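Local coordinates for STING-associated CdnE c-di-GMP synthase (Flavobacteriaceae, PDB 6WT8), which probably synthesises the cyclic dinucleotide second messenger c-di-GMP that signals to a bacterial STING receptor in CBASS antiphage defence, at residues G57-A70 with V93-L107. Numbering follows the deposited sequence.
Sequences GVAPSYTMNSKVAA and VMTNTHILKENDVDL
Ser66 and Asp104 bring their CA atoms to 5.4 Å where 101-107 runs beside the first turns of helix 60-81, heading the same way: Val58 faces Lys101 at one end and Ala70 faces Leu107 at the other. Gly57, with positive phi, turns the chain out of the preceding helix near Ile99.

Ser66 OG works in both directions. It donates to the anti lone pair of Asp104 OD1 at 2.7 Å and accepts from Val105 N at 3.0 Å in a bent bond (143° at the hydrogen). The serine thus holds both the carboxylate and the backbone that follows it. Asp104 OD1 also meets Arg193 of strand 192-204 in a salt bridge. The Asp-Val-Asp run 104-106, entering strand 106-112, resembles the paired acidic residues that bind metal ions in the nucleotidyltransferase fold, consistent with Ser66 being second shell to such a site. Beyond it, Val105 CG2 packs against Ala70 CB at 3.7 Å.

Toward the helix start, Thr63 OG1 and His98 NE2 share a 2.9 Å hydrogen bond in the ring plane. His98 has CG between its backbone N and carbonyl carbon (chi1 58°), which swings the imidazole in toward the helix; Val93 CG2 sits over one face of the ring. Val58 crosses this side chain at about a right angle and pushes CG2 to 3.6 Å from Ile99 C. Water 2 joins the Thr63 hydroxyl to Val58 O and Asn96 OD1, and water 4 links Lys67 NZ with Val93 O.

On the outer end, Lys101 CB stands 3.6 Å from the Tyr62 ring centroid, only 8° off the normal: a CH-pi contact. The lysine chain runs on over the same face, CD above the rim at CZ, then bends so that NZ salt-bridges Glu102.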
loop_
_atom_site.group_PDB
_atom_site.type_symbol
_atom_site.label_atom_id
_atom_site.label_comp_id
_atom_site.label_asym_id
_atom_site.label_seq_id
_atom_site.Cartn_x
_atom_site.Cartn_y
_atom_site.Cartn_z
ATOM N N GLY A 57 10.976 9.684 -0.197
ATOM C CA GLY A 57 9.873 9.554 -1.140
ATOM C C GLY A 57 9.563 10.812 -1.953
ATOM O O GLY A 57 10.427 11.652 -2.264
ATOM N N VAL A 58 8.297 10.913 -2.360
ATOM C CA VAL A 58 7.839 11.859 -3.372
ATOM C C VAL A 58 7.522 13.209 -2.741
ATOM O O VAL A 58 6.957 13.294 -1.632
ATOM C CB VAL A 58 6.600 11.237 -4.070
ATOM C CG1 VAL A 58 5.881 12.206 -4.974
ATOM C CG2 VAL A 58 7.038 9.962 -4.882
ATOM N N ALA A 59 7.850 14.270 -3.477
ATOM C CA ALA A 59 7.508 15.620 -3.028
ATOM C C ALA A 59 5.994 15.743 -2.779
ATOM O O ALA A 59 5.158 15.198 -3.541
ATOM C CB ALA A 59 7.978 16.665 -4.051
ATOM N N PRO A 60 5.608 16.470 -1.726
ATOM C CA PRO A 60 4.201 16.480 -1.282
ATOM C C PRO A 60 3.233 17.068 -2.285
ATOM O O PRO A 60 2.045 16.670 -2.252
ATOM C CB PRO A 60 4.235 17.318 -0.002
ATOM C CG PRO A 60 5.585 17.996 0.031
ATOM C CD PRO A 60 6.517 17.103 -0.753
ATOM N N SER A 61 3.654 17.949 -3.187
ATOM C CA SER A 61 2.677 18.525 -4.107
ATOM C C SER A 61 2.064 17.460 -5.001
ATOM O O SER A 61 0.886 17.561 -5.340
ATOM C CB SER A 61 3.320 19.642 -4.938
ATOM O OG SER A 61 4.186 19.068 -5.930
ATOM N N TYR A 62 2.843 16.430 -5.389
ATOM C CA TYR A 62 2.307 15.419 -6.296
ATOM C C TYR A 62 1.217 14.624 -5.608
ATOM O O TYR A 62 0.136 14.364 -6.169
ATOM C CB TYR A 62 3.441 14.481 -6.743
ATOM C CG TYR A 62 4.510 15.188 -7.544
ATOM C CD1 TYR A 62 4.276 15.608 -8.835
ATOM C CD2 TYR A 62 5.750 15.432 -6.991
ATOM C CE1 TYR A 62 5.268 16.290 -9.561
ATOM C CE2 TYR A 62 6.751 16.072 -7.716
ATOM C CZ TYR A 62 6.519 16.499 -8.985
ATOM O OH TYR A 62 7.569 17.168 -9.639
ATOM N N THR A 63 1.492 14.250 -4.374
ATOM C CA THR A 63 0.552 13.481 -3.570
ATOM C C THR A 63 -0.712 14.279 -3.301
ATOM O O THR A 63 -1.829 13.758 -3.391
ATOM C CB THR A 63 1.272 13.111 -2.293
ATOM O OG1 THR A 63 2.426 12.331 -2.677
ATOM C CG2 THR A 63 0.405 12.298 -1.343
HETATM N N MSE A 64 -0.552 15.545 -2.945
HETATM C CA MSE A 64 -1.701 16.387 -2.701
HETATM C C MSE A 64 -2.509 16.582 -3.965
HETATM O O MSE A 64 -3.763 16.471 -3.931
HETATM C CB MSE A 64 -1.262 17.753 -2.162
HETATM C CG MSE A 64 -2.467 18.655 -1.849
HETATM SE SE MSE A 64 -3.581 17.954 -0.389
HETATM C CE MSE A 64 -4.967 16.879 -1.208
ATOM N N ASN A 65 -1.828 16.822 -5.088
ATOM C CA ASN A 65 -2.545 16.995 -6.350
ATOM C C ASN A 65 -3.354 15.751 -6.692
ATOM O O ASN A 65 -4.486 15.857 -7.173
ATOM C CB ASN A 65 -1.581 17.324 -7.488
ATOM C CG ASN A 65 -1.182 18.773 -7.473
ATOM O OD1 ASN A 65 -1.892 19.609 -6.913
ATOM N ND2 ASN A 65 -0.067 19.079 -8.093
ATOM N N SER A 66 -2.802 14.558 -6.434
ATOM C CA SER A 66 -3.528 13.317 -6.704
ATOM C C SER A 66 -4.810 13.256 -5.897
ATOM O O SER A 66 -5.880 12.927 -6.432
ATOM C CB SER A 66 -2.638 12.120 -6.376
ATOM O OG SER A 66 -3.328 10.917 -6.754
ATOM N N LYS A 67 -4.740 13.598 -4.627
ATOM C CA LYS A 67 -5.910 13.483 -3.772
ATOM C C LYS A 67 -6.951 14.538 -4.116
ATOM O O LYS A 67 -8.170 14.269 -4.065
ATOM C CB LYS A 67 -5.489 13.607 -2.292
ATOM C CG LYS A 67 -4.623 12.423 -1.770
ATOM C CD LYS A 67 -4.120 12.706 -0.350
ATOM C CE LYS A 67 -3.178 11.591 0.085
ATOM N NZ LYS A 67 -2.652 11.997 1.466
ATOM N N VAL A 68 -6.503 15.751 -4.469
ATOM C CA VAL A 68 -7.437 16.799 -4.897
ATOM C C VAL A 68 -8.137 16.396 -6.179
ATOM O O VAL A 68 -9.373 16.539 -6.304
ATOM C CB VAL A 68 -6.698 18.131 -5.094
ATOM C CG1 VAL A 68 -7.639 19.181 -5.792
ATOM C CG2 VAL A 68 -6.218 18.671 -3.769
ATOM N N ALA A 69 -7.377 15.852 -7.146
ATOM C CA ALA A 69 -7.994 15.402 -8.392
ATOM C C ALA A 69 -9.052 14.336 -8.118
ATOM O O ALA A 69 -10.152 14.373 -8.673
ATOM C CB ALA A 69 -6.947 14.864 -9.377
ATOM N N ALA A 70 -8.735 13.370 -7.265
ATOM C CA ALA A 70 -9.721 12.326 -6.947
ATOM C C ALA A 70 -10.927 12.911 -6.207
ATOM O O ALA A 70 -12.074 12.490 -6.459
ATOM C CB ALA A 70 -9.068 11.227 -6.099
ATOM N N VAL A 93 -0.318 5.597 -2.457
ATOM C CA VAL A 93 -0.320 7.026 -2.197
ATOM C C VAL A 93 -1.034 7.312 -0.880
ATOM O O VAL A 93 -0.674 8.247 -0.165
ATOM C CB VAL A 93 -0.928 7.776 -3.404
ATOM C CG1 VAL A 93 -1.083 9.259 -3.052
ATOM C CG2 VAL A 93 -0.020 7.630 -4.662
HETATM N N MSE A 94 -1.972 6.436 -0.482
HETATM C CA MSE A 94 -2.674 6.670 0.776
HETATM C C MSE A 94 -1.870 6.405 2.053
HETATM O O MSE A 94 -2.295 6.796 3.139
HETATM C CB MSE A 94 -3.955 5.817 0.850
HETATM C CG MSE A 94 -5.036 6.332 -0.098
HETATM SE SE MSE A 94 -5.639 8.154 0.292
HETATM C CE MSE A 94 -6.562 7.816 1.907
ATOM N N THR A 95 -0.724 5.748 1.919
ATOM C CA THR A 95 0.262 5.680 3.013
ATOM C C THR A 95 1.499 6.487 2.712
ATOM O O THR A 95 2.493 6.398 3.459
ATOM C CB THR A 95 0.651 4.219 3.272
ATOM O OG1 THR A 95 1.012 3.588 2.051
ATOM C CG2 THR A 95 -0.533 3.399 3.879
ATOM N N ASN A 96 1.503 7.231 1.600
ATOM C CA ASN A 96 2.680 7.952 1.128
ATOM C C ASN A 96 3.879 7.035 1.005
ATOM O O ASN A 96 5.029 7.477 1.259
ATOM C CB ASN A 96 3.027 9.143 2.050
ATOM C CG ASN A 96 4.049 10.068 1.411
ATOM O OD1 ASN A 96 4.033 10.234 0.166
ATOM N ND2 ASN A 96 4.988 10.648 2.237
ATOM N N THR A 97 3.653 5.770 0.582
ATOM C CA THR A 97 4.783 4.871 0.376
ATOM C C THR A 97 5.064 4.656 -1.097
ATOM O O THR A 97 5.854 3.780 -1.451
ATOM C CB THR A 97 4.574 3.539 1.093
ATOM O OG1 THR A 97 3.303 2.995 0.704
ATOM C CG2 THR A 97 4.638 3.792 2.618
ATOM N N HIS A 98 4.440 5.447 -1.966
ATOM C CA HIS A 98 4.822 5.404 -3.366
ATOM C C HIS A 98 6.191 6.061 -3.563
ATOM O O HIS A 98 6.650 6.866 -2.759
ATOM C CB HIS A 98 3.766 6.105 -4.241
ATOM C CG HIS A 98 3.514 7.541 -3.869
ATOM N ND1 HIS A 98 3.159 7.919 -2.604
ATOM C CD2 HIS A 98 3.491 8.673 -4.625
ATOM C CE1 HIS A 98 2.977 9.229 -2.565
ATOM N NE2 HIS A 98 3.129 9.701 -3.786
ATOM N N ILE A 99 6.852 5.724 -4.682
ATOM C CA ILE A 99 8.160 6.296 -4.997
ATOM C C ILE A 99 8.198 6.950 -6.371
ATOM O O ILE A 99 9.271 7.442 -6.789
ATOM C CB ILE A 99 9.302 5.258 -4.883
ATOM C CG1 ILE A 99 9.081 4.113 -5.827
ATOM C CG2 ILE A 99 9.393 4.741 -3.437
ATOM C CD1 ILE A 99 10.421 3.367 -6.225
ATOM N N LEU A 100 7.068 6.999 -7.080
ATOM C CA LEU A 100 7.014 7.715 -8.360
ATOM C C LEU A 100 6.044 8.882 -8.258
ATOM O O LEU A 100 4.901 8.698 -7.823
ATOM C CB LEU A 100 6.572 6.800 -9.519
ATOM C CG LEU A 100 7.274 5.457 -9.669
ATOM C CD1 LEU A 100 6.707 4.634 -10.849
ATOM C CD2 LEU A 100 8.755 5.645 -9.811
ATOM N N LYS A 101 6.476 10.065 -8.733
ATOM C CA LYS A 101 5.587 11.219 -8.677
ATOM C C LYS A 101 4.312 11.004 -9.486
ATOM O O LYS A 101 3.341 11.700 -9.211
ATOM C CB LYS A 101 6.315 12.476 -9.208
ATOM C CG LYS A 101 6.827 12.358 -10.658
ATOM C CD LYS A 101 7.834 13.503 -10.985
ATOM C CE LYS A 101 8.176 13.456 -12.486
ATOM N NZ LYS A 101 8.949 12.276 -12.905
ATOM N N GLU A 102 4.318 10.091 -10.468
ATOM C CA GLU A 102 3.116 9.828 -11.267
ATOM C C GLU A 102 2.140 8.858 -10.618
ATOM O O GLU A 102 1.048 8.648 -11.159
ATOM C CB GLU A 102 3.493 9.276 -12.652
ATOM C CG GLU A 102 4.419 10.181 -13.470
ATOM C CD GLU A 102 5.918 10.030 -13.170
ATOM O OE1 GLU A 102 6.339 9.127 -12.384
ATOM O OE2 GLU A 102 6.681 10.840 -13.787
ATOM N N ASN A 103 2.480 8.223 -9.511
ATOM C CA ASN A 103 1.511 7.352 -8.860
ATOM C C ASN A 103 0.361 8.179 -8.285
ATOM O O ASN A 103 0.546 9.290 -7.784
ATOM C CB ASN A 103 2.174 6.579 -7.732
ATOM C CG ASN A 103 3.242 5.620 -8.173
ATOM O OD1 ASN A 103 4.218 5.447 -7.453
ATOM N ND2 ASN A 103 3.054 4.948 -9.316
ATOM N N ASP A 104 -0.850 7.616 -8.337
ATOM C CA ASP A 104 -2.046 8.277 -7.884
ATOM C C ASP A 104 -2.853 7.396 -6.951
ATOM O O ASP A 104 -2.796 6.159 -7.032
ATOM C CB ASP A 104 -2.922 8.613 -9.091
ATOM C CG ASP A 104 -2.401 9.776 -9.843
ATOM O OD1 ASP A 104 -2.578 10.919 -9.374
ATOM O OD2 ASP A 104 -1.806 9.553 -10.920
ATOM N N VAL A 105 -3.590 8.058 -6.049
ATOM C CA VAL A 105 -4.674 7.354 -5.328
ATOM C C VAL A 105 -5.679 6.840 -6.354
ATOM O O VAL A 105 -5.942 7.493 -7.378
ATOM C CB VAL A 105 -5.406 8.206 -4.273
ATOM C CG1 VAL A 105 -4.459 8.693 -3.146
ATOM C CG2 VAL A 105 -6.098 9.438 -4.897
ATOM N N ASP A 106 -6.277 5.676 -6.074
ATOM C CA ASP A 106 -7.474 5.275 -6.826
ATOM C C ASP A 106 -8.713 5.703 -6.050
ATOM O O ASP A 106 -8.752 5.611 -4.802
ATOM C CB ASP A 106 -7.616 3.745 -6.957
ATOM C CG ASP A 106 -6.548 3.066 -7.732
ATOM O OD1 ASP A 106 -5.907 3.667 -8.591
ATOM O OD2 ASP A 106 -6.380 1.836 -7.506
ATOM N N LEU A 107 -9.748 6.133 -6.775
ATOM C CA LEU A 107 -11.038 6.373 -6.141
ATOM C C LEU A 107 -11.856 5.082 -6.168
ATOM O O LEU A 107 -11.959 4.425 -7.218
ATOM C CB LEU A 107 -11.778 7.480 -6.906
ATOM C CG LEU A 107 -13.189 7.829 -6.348
ATOM C CD1 LEU A 107 -13.504 9.258 -6.701
ATOM C CD2 LEU A 107 -14.283 6.917 -6.967
HETATM O O HOH W 1 6.419 9.071 -1.160
HETATM O O HOH W 2 4.354 12.699 -0.834
HETATM O O HOH W 3 7.280 12.084 0.768
HETATM O O HOH W 4 -0.706 9.967 1.922
#